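Local coordinates for protein putative glycosidase ph117-related (Bacteroides thetaiotaomicron, PDB 5A7V) that probably acts on beta-linked mannosides as a member of glycoside hydrolase family GH130, and binds mannose in a pocket, at residues A[42-47]-A[371-376]; A[69-74]-A[90-95]; A[234-239]-A[256-261]. One frame throughout, in Å; residues are numbered along the deposited sequence.

In the fold
The three contacts lie at similar distances from the chain's centre, with contact 3 on the opposite side of it from contacts 1 and 2. None touches another. Contact 1 spans almost the whole chain and encloses the other two along the sequence. Its partly buried chemistry is a short backbone pairing backed by aromatic and apolar packing. Contact 2 is the buried one. It sets a polar turn against strand 87-95, whose R93 meets mannose. Contact 3 is partly buried and joins strand 235-239 to a loop by backbone bonds, a water and apolar groups. The contacts involve three different sheets of what is probably the beta-propeller expected for this family.

Contact 1: residues A[42-47]-A[371-376]; sequences FERPQG and GMAIYN
The ring of F42 has Y375 CB over one face, 3.5 Å from the ring centroid and 15° off the ring normal. This is a CH-pi contact, displaced from the ring centre toward the rim. At the edge of the F42 ring, near its plane, lies A373 O. The Y375 ring follows its CB and turns an edge toward the F42 face, with centroids 5.6 Å apart and planes at 56°, in an edge-to-face pair. Y375 CG stands anti to the backbone N (chi1 162°). This leaves CB as the part in close touch while the rest of the side chain leads off F42. F42 CB meets A373 CB at 3.7 Å, and L361 of strand 358-365 also packs against F42.

Next to this pair the backbones join. E43 N donates to I374 O at 2.8 Å and I374 N donates to E43 O at 2.9 Å. The two bonds make one antiparallel hydrogen-bonded pair, a single bridge. Strand 369-375 is the outer strand of the last sheet of the chain, so the bridge sets a piece from near the N-terminus along its edge. This resembles the Velcro closure of beta-propellers, the fold expected for this family.

Beyond the bridge, P45 sits over M372 and I374 at about right angles to both side chains. P45 CD touches M372 SD at 3.3 Å. The M372 chain bends at chi2, and this folds the sulfur back toward the proline. P45 CG reaches I374 CD1 at 4.1 Å. R44 turns the other way: its CB and CG stay near M372 O, while its guanidinium forms salt bridges with E337 and D384. E43 is exposed, and its extended side chain leads away from I374.

Contact 2: residues A[69-74]-A[90-95]; sequences VAWESN and VLYRAE. With MAN (alpha-D-mannopyranose), chain D; BMA (beta-D-mannopyranose), chain C.
Y92 OH donates a hydrogen bond to E72 OE1 at 2.7 Å. The oxygen is met on its syn side and lies at the edge of the tyrosine ring, with the carboxylate and ring planes only 8° apart. R122 holds this pair from outside, bonding both E72 OE1 and Y92 OH, and T58 takes E72 OE2.

This is the tight, buried part. W71 crosses Y92 at about a right angle and brings CH2 to 3.6 Å from Y92 OH. W71 CZ3 meets A94 CB, also at 3.6 Å. E72 CG lies over the centre of one indole face. E72 can fold there because its CG sits between the backbone N and the carbonyl carbon (chi1 58°).

The other end is looser and partly exposed. N74 N bonds E95 O at 3.0 Å, while S73 points away from the strand. S73 OG turns back to A70 O at 2.9 Å, across the type I turn A70-S73.

The strand's other side carries R93, fully extended. Its NH1 bonds O3 of the alpha anomer at 3.0 Å and O3 of the overlapping beta anomer at 2.9 Å. E95 OE2 and D146 form salt bridges with R93, E95 OE1 pairs with R105, and K203 also bonds the sugar. An arginine presented from a strand of the probable beta-propeller thus helps line the mannose pocket.

Contact 3: residues A[234-239]-A[256-261]; sequences VFAATS and RKLFSP
V234 points its side chain at L258 and F259. Its CB lies above the rim of the F259 ring, 3.9 Å from F259 CE1. From there the chain forks. CG1 is anti to the backbone N (chi1 176°) and comes within 4.3 Å of L258 CB. CG2, beside the backbone N, goes over the face of F259. It is 3.6 Å from F259 CZ and sits 24° off the ring normal, offset toward the rim, in a CH-pi contact.

The backbone of V234 is held at both ends. V234 N donates to F259 O at 3.0 Å, and V234 O accepts from L258 N at 2.8 Å.

Beyond V234 the contact thins. A236 CB touches L258 CD2 at 3.7 Å. Water 1 accepts from A236 N and donates to R256 O, so it bridges the two segments. F235 CB points away from the loop, but its ring comes back. Its edge meets R256 O, and its CE1 lies 3.8 Å from K257 CG, with the two side chains side by side. K257 and R256 are exposed; the end of K257 leads away from segment 234-239.

Strand 235-239 runs between strands 225-229 and 246-247, and W229 of the former meets the F235 ring. The loop 256-261 leads on toward strand 270-280. L258 packs on Y228 of strand 225-229 and on F313 of strand 306-314. F259 packs on T271, A311 and F313, and its ring meets Y288 edge-to-face and F321. The loop therefore joins strand 235-239 to strands 270-280 and 306-314.

Contact 1: residues A[42-47]-A[371-376]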
loop_
_atom_site.group_PDB
_atom_site.type_symbol
_atom_site.label_atom_id
_atom_site.label_comp_id
_atom_site.label_asym_id
_atom_site.label_seq_id
_atom_site.Cartn_x
_atom_site.Cartn_y
_atom_site.Cartn_z
ATOM N N PHE A 42 10.375 -4.783 -11.604
ATOM C CA PHE A 42 8.999 -5.202 -11.839
ATOM C C PHE A 42 8.556 -4.735 -13.221
ATOM O O PHE A 42 8.411 -3.517 -13.452
ATOM C CB PHE A 42 8.086 -4.648 -10.768
ATOM C CG PHE A 42 8.339 -5.208 -9.381
ATOM C CD1 PHE A 42 9.367 -4.730 -8.577
ATOM C CD2 PHE A 42 7.512 -6.209 -8.870
ATOM C CE1 PHE A 42 9.570 -5.245 -7.314
ATOM C CE2 PHE A 42 7.706 -6.716 -7.594
ATOM C CZ PHE A 42 8.731 -6.242 -6.806
ATOM N N GLU A 43 8.292 -5.689 -14.117
ATOM C CA GLU A 43 7.959 -5.376 -15.485
ATOM C C GLU A 43 6.442 -5.383 -15.667
ATOM O O GLU A 43 5.756 -6.342 -15.304
ATOM C CB GLU A 43 8.623 -6.388 -16.403
ATOM C CG GLU A 43 8.391 -6.155 -17.875
ATOM C CD GLU A 43 9.225 -7.043 -18.779
ATOM O OE1 GLU A 43 10.136 -7.760 -18.344
ATOM O OE2 GLU A 43 8.975 -6.975 -19.974
ATOM N N ARG A 44 5.908 -4.322 -16.268
ATOM C CA ARG A 44 4.496 -4.224 -16.610
ATOM C C ARG A 44 4.229 -5.152 -17.801
ATOM O O ARG A 44 4.909 -5.041 -18.835
ATOM C CB ARG A 44 4.187 -2.797 -17.006
ATOM C CG ARG A 44 4.375 -1.761 -15.894
ATOM C CD ARG A 44 4.516 -0.357 -16.510
ATOM N NE ARG A 44 4.774 0.740 -15.572
ATOM C CZ ARG A 44 5.983 1.053 -15.082
ATOM N NH1 ARG A 44 7.054 0.359 -15.417
ATOM N NH2 ARG A 44 6.101 2.099 -14.302
ATOM N N PRO A 45 3.247 -6.035 -17.701
ATOM C CA PRO A 45 3.051 -6.910 -18.875
ATOM C C PRO A 45 2.460 -6.138 -20.052
ATOM O O PRO A 45 1.613 -5.313 -19.873
ATOM C CB PRO A 45 2.110 -7.986 -18.353
ATOM C CG PRO A 45 2.372 -7.999 -16.880
ATOM C CD PRO A 45 2.554 -6.522 -16.536
ATOM N N GLN A 46 2.950 -6.451 -21.235
ATOM C CA GLN A 46 2.639 -5.700 -22.439
ATOM C C GLN A 46 1.143 -5.623 -22.598
ATOM O O GLN A 46 0.474 -6.642 -22.593
ATOM C CB GLN A 46 3.266 -6.391 -23.662
ATOM C CG GLN A 46 4.582 -5.775 -24.118
ATOM C CD GLN A 46 4.369 -4.662 -25.120
ATOM O OE1 GLN A 46 3.862 -4.902 -26.225
ATOM N NE2 GLN A 46 4.746 -3.434 -24.748
ATOM N N GLY A 47 0.634 -4.395 -22.650
ATOM C CA GLY A 47 -0.773 -4.255 -22.970
ATOM C C GLY A 47 -1.767 -4.485 -21.866
ATOM O O GLY A 47 -2.938 -4.253 -22.081
ATOM N N GLY A 371 -2.828 -0.818 -11.439
ATOM C CA GLY A 371 -1.840 -1.421 -12.310
ATOM C C GLY A 371 -1.156 -2.580 -11.615
ATOM O O GLY A 371 -1.196 -2.710 -10.373
ATOM N N MET A 372 -0.476 -3.390 -12.425
ATOM C CA MET A 372 0.344 -4.468 -11.911
ATOM C C MET A 372 1.675 -4.563 -12.648
ATOM O O MET A 372 1.811 -4.083 -13.804
ATOM C CB MET A 372 -0.451 -5.764 -11.872
ATOM C CG MET A 372 -0.820 -6.332 -13.168
ATOM S SD MET A 372 0.470 -7.245 -14.024
ATOM C CE MET A 372 1.065 -8.347 -12.834
ATOM N N ALA A 373 2.639 -5.214 -12.006
ATOM C CA ALA A 373 3.934 -5.512 -12.646
ATOM C C ALA A 373 4.546 -6.755 -11.959
ATOM O O ALA A 373 4.153 -7.076 -10.811
ATOM C CB ALA A 373 4.871 -4.301 -12.543
ATOM N N ILE A 374 5.445 -7.447 -12.645
ATOM C CA ILE A 374 5.979 -8.743 -12.170
ATOM C C ILE A 374 7.496 -8.672 -12.048
ATOM O O ILE A 374 8.191 -8.314 -13.016
ATOM C CB ILE A 374 5.597 -9.909 -13.105
ATOM C CG1 ILE A 374 4.095 -9.978 -13.344
ATOM C CG2 ILE A 374 6.132 -11.239 -12.530
ATOM C CD1 ILE A 374 3.671 -10.993 -14.392
ATOM N N TYR A 375 8.019 -9.059 -10.881
ATOM C CA TYR A 375 9.441 -9.317 -10.666
ATOM C C TYR A 375 9.613 -10.832 -10.677
ATOM O O TYR A 375 9.071 -11.543 -9.797
ATOM C CB TYR A 375 9.922 -8.711 -9.347
ATOM C CG TYR A 375 11.224 -9.250 -8.812
ATOM C CD1 TYR A 375 12.345 -9.382 -9.621
ATOM C CD2 TYR A 375 11.328 -9.640 -7.462
ATOM C CE1 TYR A 375 13.536 -9.874 -9.099
ATOM C CE2 TYR A 375 12.508 -10.124 -6.958
ATOM C CZ TYR A 375 13.600 -10.277 -7.746
ATOM O OH TYR A 375 14.756 -10.727 -7.192
ATOM N N ASN A 376 10.339 -11.358 -11.647
ATOM C CA ASN A 376 10.631 -12.776 -11.747
ATOM C C ASN A 376 12.084 -12.994 -11.292
ATOM O O ASN A 376 13.020 -12.694 -12.034
ATOM C CB ASN A 376 10.457 -13.285 -13.182
ATOM C CG ASN A 376 10.715 -14.768 -13.302
ATOM O OD1 ASN A 376 11.150 -15.408 -12.333
ATOM N ND2 ASN A 376 10.467 -15.313 -14.471
#

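Contact 2: residues A[69-74]-A[90-95]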
loop_
_atom_site.group_PDB
_atom_site.type_symbol
_atom_site.label_atom_id
_atom_site.label_comp_id
_atom_site.label_asym_id
_atom_site.label_seq_id
_atom_site.Cartn_x
_atom_site.Cartn_y
_atom_site.Cartn_z
ATOM N N VAL A 69 -25.943 3.363 -5.045
ATOM C CA VAL A 69 -24.842 4.223 -5.462
ATOM C C VAL A 69 -23.977 3.492 -6.473
ATOM O O VAL A 69 -23.778 2.277 -6.369
ATOM C CB VAL A 69 -23.981 4.692 -4.269
ATOM C CG1 VAL A 69 -24.812 5.421 -3.259
ATOM C CG2 VAL A 69 -23.248 3.585 -3.588
ATOM N N ALA A 70 -23.443 4.250 -7.453
ATOM C CA ALA A 70 -22.501 3.704 -8.419
ATOM C C ALA A 70 -21.097 3.726 -7.770
ATOM O O ALA A 70 -20.278 4.654 -7.940
ATOM C CB ALA A 70 -22.572 4.466 -9.737
ATOM N N TRP A 71 -20.873 2.690 -6.958
ATOM C CA TRP A 71 -19.775 2.655 -5.998
ATOM C C TRP A 71 -18.371 2.609 -6.575
ATOM O O TRP A 71 -17.406 2.877 -5.847
ATOM C CB TRP A 71 -19.993 1.441 -5.064
ATOM C CG TRP A 71 -19.859 0.111 -5.754
ATOM C CD1 TRP A 71 -20.802 -0.533 -6.490
ATOM C CD2 TRP A 71 -18.689 -0.713 -5.803
ATOM N NE1 TRP A 71 -20.311 -1.714 -6.979
ATOM C CE2 TRP A 71 -19.012 -1.863 -6.559
ATOM C CE3 TRP A 71 -17.413 -0.611 -5.240
ATOM C CZ2 TRP A 71 -18.102 -2.894 -6.786
ATOM C CZ3 TRP A 71 -16.516 -1.622 -5.465
ATOM C CH2 TRP A 71 -16.857 -2.769 -6.215
ATOM N N GLU A 72 -18.237 2.247 -7.846
ATOM C CA GLU A 72 -16.909 2.187 -8.492
ATOM C C GLU A 72 -16.861 2.957 -9.810
ATOM O O GLU A 72 -16.082 2.623 -10.717
ATOM C CB GLU A 72 -16.464 0.725 -8.656
ATOM C CG GLU A 72 -17.437 -0.108 -9.462
ATOM C CD GLU A 72 -17.006 -1.545 -9.713
ATOM O OE1 GLU A 72 -15.864 -1.892 -9.357
ATOM O OE2 GLU A 72 -17.840 -2.346 -10.256
ATOM N N SER A 73 -17.683 4.000 -9.867
ATOM C CA SER A 73 -17.865 4.715 -11.095
ATOM C C SER A 73 -16.838 5.822 -11.317
ATOM O O SER A 73 -16.667 6.266 -12.470
ATOM C CB SER A 73 -19.260 5.327 -11.167
ATOM O OG SER A 73 -19.475 6.297 -10.150
ATOM N N ASN A 74 -16.167 6.280 -10.268
ATOM C CA ASN A 74 -15.248 7.427 -10.414
ATOM C C ASN A 74 -13.810 6.983 -10.634
ATOM O O ASN A 74 -13.197 7.326 -11.623
ATOM C CB ASN A 74 -15.386 8.359 -9.214
ATOM C CG ASN A 74 -15.505 9.820 -9.582
ATOM O OD1 ASN A 74 -15.273 10.253 -10.711
ATOM N ND2 ASN A 74 -15.898 10.603 -8.596
ATOM N N VAL A 90 -7.444 -9.426 -5.218
ATOM C CA VAL A 90 -7.213 -8.016 -5.026
ATOM C C VAL A 90 -8.457 -7.384 -4.399
ATOM O O VAL A 90 -9.600 -7.627 -4.856
ATOM C CB VAL A 90 -6.865 -7.335 -6.375
ATOM C CG1 VAL A 90 -6.979 -5.808 -6.318
ATOM C CG2 VAL A 90 -5.489 -7.752 -6.819
ATOM N N LEU A 91 -8.240 -6.559 -3.375
ATOM C CA LEU A 91 -9.269 -5.665 -2.821
ATOM C C LEU A 91 -8.874 -4.239 -3.208
ATOM O O LEU A 91 -7.860 -3.737 -2.742
ATOM C CB LEU A 91 -9.459 -5.814 -1.316
ATOM C CG LEU A 91 -10.435 -6.925 -0.851
ATOM C CD1 LEU A 91 -9.894 -8.311 -1.181
ATOM C CD2 LEU A 91 -10.834 -6.767 0.590
ATOM N N TYR A 92 -9.663 -3.654 -4.092
ATOM C CA TYR A 92 -9.323 -2.346 -4.679
ATOM C C TYR A 92 -10.131 -1.227 -4.038
ATOM O O TYR A 92 -11.335 -1.364 -3.765
ATOM C CB TYR A 92 -9.460 -2.319 -6.205
ATOM C CG TYR A 92 -10.808 -2.771 -6.786
ATOM C CD1 TYR A 92 -11.075 -4.133 -7.070
ATOM C CD2 TYR A 92 -11.826 -1.862 -7.061
ATOM C CE1 TYR A 92 -12.265 -4.519 -7.636
ATOM C CE2 TYR A 92 -13.012 -2.257 -7.651
ATOM C CZ TYR A 92 -13.221 -3.578 -7.959
ATOM O OH TYR A 92 -14.413 -3.992 -8.533
ATOM N N ARG A 93 -9.471 -0.083 -3.815
ATOM C CA ARG A 93 -10.168 1.113 -3.349
ATOM C C ARG A 93 -11.040 1.648 -4.491
ATOM O O ARG A 93 -10.503 2.002 -5.528
ATOM C CB ARG A 93 -9.159 2.168 -2.901
ATOM C CG ARG A 93 -9.803 3.430 -2.372
ATOM C CD ARG A 93 -8.803 4.512 -1.987
ATOM N NE ARG A 93 -9.444 5.728 -1.599
ATOM C CZ ARG A 93 -8.808 6.838 -1.208
ATOM N NH1 ARG A 93 -7.486 6.836 -0.976
ATOM N NH2 ARG A 93 -9.489 7.973 -1.077
ATOM N N ALA A 94 -12.323 1.809 -4.259
ATOM C CA ALA A 94 -13.259 2.296 -5.248
ATOM C C ALA A 94 -13.981 3.497 -4.707
ATOM O O ALA A 94 -14.422 3.533 -3.551
ATOM C CB ALA A 94 -14.272 1.228 -5.581
ATOM N N GLU A 95 -14.073 4.545 -5.545
ATOM C CA GLU A 95 -14.771 5.775 -5.197
ATOM C C GLU A 95 -15.981 6.018 -6.087
ATOM O O GLU A 95 -15.924 5.764 -7.313
ATOM C CB GLU A 95 -13.832 6.992 -5.267
ATOM C CG GLU A 95 -12.823 7.013 -4.133
ATOM C CD GLU A 95 -11.885 8.214 -4.218
ATOM O OE1 GLU A 95 -11.599 8.692 -5.373
ATOM O OE2 GLU A 95 -11.422 8.660 -3.127
HETATM C C1 MAN D . -5.766 12.432 1.510
HETATM C C2 MAN D . -5.390 11.362 0.575
HETATM C C3 MAN D . -6.711 10.805 0.097
HETATM C C4 MAN D . -7.663 10.389 1.212
HETATM C C5 MAN D . -7.765 11.461 2.283
HETATM C C6 MAN D . -8.282 10.925 3.601
HETATM O O1 MAN D . -6.286 13.587 0.972
HETATM O O2 MAN D . -4.696 10.289 1.201
HETATM O O3 MAN D . -6.560 9.658 -0.751
HETATM O O4 MAN D . -8.978 10.164 0.672
HETATM O O5 MAN D . -6.505 12.027 2.586
HETATM O O6 MAN D . -7.471 9.871 4.133
HETATM C C1 BMA C . -5.680 12.434 1.353
HETATM C C2 BMA C . -5.616 11.307 0.315
HETATM C C3 BMA C . -7.020 10.826 0.028
HETATM C C4 BMA C . -7.719 10.448 1.319
HETATM C C5 BMA C . -7.546 11.525 2.396
HETATM C C6 BMA C . -8.091 11.101 3.747
HETATM O O1 BMA C . -4.441 13.036 1.691
HETATM O O2 BMA C . -4.865 10.196 0.825
HETATM O O3 BMA C . -7.059 9.707 -0.937
HETATM O O4 BMA C . -9.111 10.272 1.012
HETATM O O5 BMA C . -6.166 11.910 2.593
HETATM O O6 BMA C . -7.478 9.909 4.247
#

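Contact 3: residues A[234-239]-A[256-261]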
loop_
_atom_site.group_PDB
_atom_site.type_symbol
_atom_site.label_atom_id
_atom_site.label_comp_id
_atom_site.label_asym_id
_atom_site.label_seq_id
_atom_site.Cartn_x
_atom_site.Cartn_y
_atom_site.Cartn_z
ATOM N N VAL A 234 8.534 7.172 8.484
ATOM C CA VAL A 234 8.340 5.750 8.820
ATOM C C VAL A 234 8.490 5.560 10.330
ATOM O O VAL A 234 9.537 5.868 10.904
ATOM C CB VAL A 234 9.308 4.825 8.046
ATOM C CG1 VAL A 234 9.150 3.383 8.471
ATOM C CG2 VAL A 234 9.095 5.022 6.544
ATOM N N PHE A 235 7.403 5.074 10.927
ATOM C CA PHE A 235 7.276 4.762 12.340
ATOM C C PHE A 235 7.131 3.221 12.469
ATOM O O PHE A 235 7.089 2.511 11.451
ATOM C CB PHE A 235 6.037 5.413 12.934
ATOM C CG PHE A 235 5.992 6.920 12.807
ATOM C CD1 PHE A 235 6.845 7.716 13.547
ATOM C CD2 PHE A 235 5.083 7.544 11.947
ATOM C CE1 PHE A 235 6.772 9.090 13.451
ATOM C CE2 PHE A 235 5.034 8.926 11.838
ATOM C CZ PHE A 235 5.881 9.688 12.606
ATOM N N ALA A 236 7.066 2.707 13.716
ATOM C CA ALA A 236 6.859 1.256 13.918
ATOM C C ALA A 236 5.975 1.004 15.115
ATOM O O ALA A 236 5.680 1.905 15.909
ATOM C CB ALA A 236 8.175 0.528 14.021
ATOM N N ALA A 237 5.489 -0.236 15.183
ATOM C CA ALA A 237 4.627 -0.669 16.288
ATOM C C ALA A 237 4.729 -2.183 16.431
ATOM O O ALA A 237 5.086 -2.903 15.496
ATOM C CB ALA A 237 3.178 -0.280 15.998
ATOM N N THR A 238 4.410 -2.632 17.651
ATOM C CA THR A 238 4.318 -4.068 17.946
ATOM C C THR A 238 2.904 -4.449 18.405
ATOM O O THR A 238 2.121 -3.597 18.803
ATOM C CB THR A 238 5.341 -4.506 19.023
ATOM O OG1 THR A 238 5.047 -3.850 20.245
ATOM C CG2 THR A 238 6.749 -4.214 18.591
ATOM N N SER A 239 2.624 -5.743 18.370
ATOM C CA SER A 239 1.339 -6.229 18.843
ATOM C C SER A 239 1.482 -7.667 19.298
ATOM O O SER A 239 2.262 -8.417 18.759
ATOM C CB SER A 239 0.283 -6.145 17.742
ATOM O OG SER A 239 -0.996 -6.619 18.187
ATOM N N ARG A 256 8.597 7.688 17.576
ATOM C CA ARG A 256 10.006 7.535 17.186
ATOM C C ARG A 256 10.100 7.328 15.675
ATOM O O ARG A 256 9.572 6.378 15.109
ATOM C CB ARG A 256 10.674 6.363 17.923
ATOM C CG ARG A 256 12.133 6.106 17.520
ATOM C CD ARG A 256 12.727 5.028 18.401
ATOM N NE ARG A 256 13.984 4.525 17.929
ATOM C CZ ARG A 256 14.961 4.102 18.731
ATOM N NH1 ARG A 256 14.821 4.106 20.068
ATOM N NH2 ARG A 256 16.114 3.660 18.190
ATOM N N LYS A 257 10.796 8.252 15.015
ATOM C CA LYS A 257 10.977 8.204 13.548
ATOM C C LYS A 257 12.080 7.228 13.213
ATOM O O LYS A 257 13.253 7.443 13.619
ATOM C CB LYS A 257 11.303 9.597 12.993
ATOM C CG LYS A 257 10.216 10.615 13.200
ATOM C CD LYS A 257 10.761 12.048 13.014
ATOM C CE LYS A 257 9.709 13.069 13.299
ATOM N NZ LYS A 257 10.267 14.463 13.213
ATOM N N LEU A 258 11.784 6.161 12.467
ATOM C CA LEU A 258 12.805 5.232 12.015
ATOM C C LEU A 258 13.652 5.798 10.873
ATOM O O LEU A 258 14.863 5.581 10.856
ATOM C CB LEU A 258 12.166 3.889 11.560
ATOM C CG LEU A 258 11.774 2.878 12.623
ATOM C CD1 LEU A 258 11.125 3.396 13.851
ATOM C CD2 LEU A 258 11.083 1.682 12.010
ATOM N N PHE A 259 12.974 6.461 9.930
ATOM C CA PHE A 259 13.634 7.353 8.944
ATOM C C PHE A 259 12.583 8.285 8.394
ATOM O O PHE A 259 11.383 8.131 8.647
ATOM C CB PHE A 259 14.404 6.581 7.851
ATOM C CG PHE A 259 13.577 5.861 6.808
ATOM C CD1 PHE A 259 13.196 4.532 6.955
ATOM C CD2 PHE A 259 13.267 6.505 5.589
ATOM C CE1 PHE A 259 12.512 3.853 5.960
ATOM C CE2 PHE A 259 12.595 5.852 4.596
ATOM C CZ PHE A 259 12.177 4.513 4.778
ATOM N N SER A 260 13.077 9.291 7.658
ATOM C CA SER A 260 12.259 10.402 7.247
ATOM C C SER A 260 12.579 10.809 5.799
ATOM O O SER A 260 13.591 10.375 5.229
ATOM C CB SER A 260 12.594 11.595 8.159
ATOM O OG SER A 260 12.184 11.315 9.505
ATOM N N PRO A 261 11.721 11.650 5.227
ATOM C CA PRO A 261 12.089 12.271 3.939
ATOM C C PRO A 261 13.426 12.993 4.026
ATOM O O PRO A 261 13.850 13.419 5.100
ATOM C CB PRO A 261 10.942 13.237 3.653
ATOM C CG PRO A 261 9.792 12.715 4.467
ATOM C CD PRO A 261 10.413 12.136 5.707
HETATM O O HOH W 1 7.619 4.589 15.848
#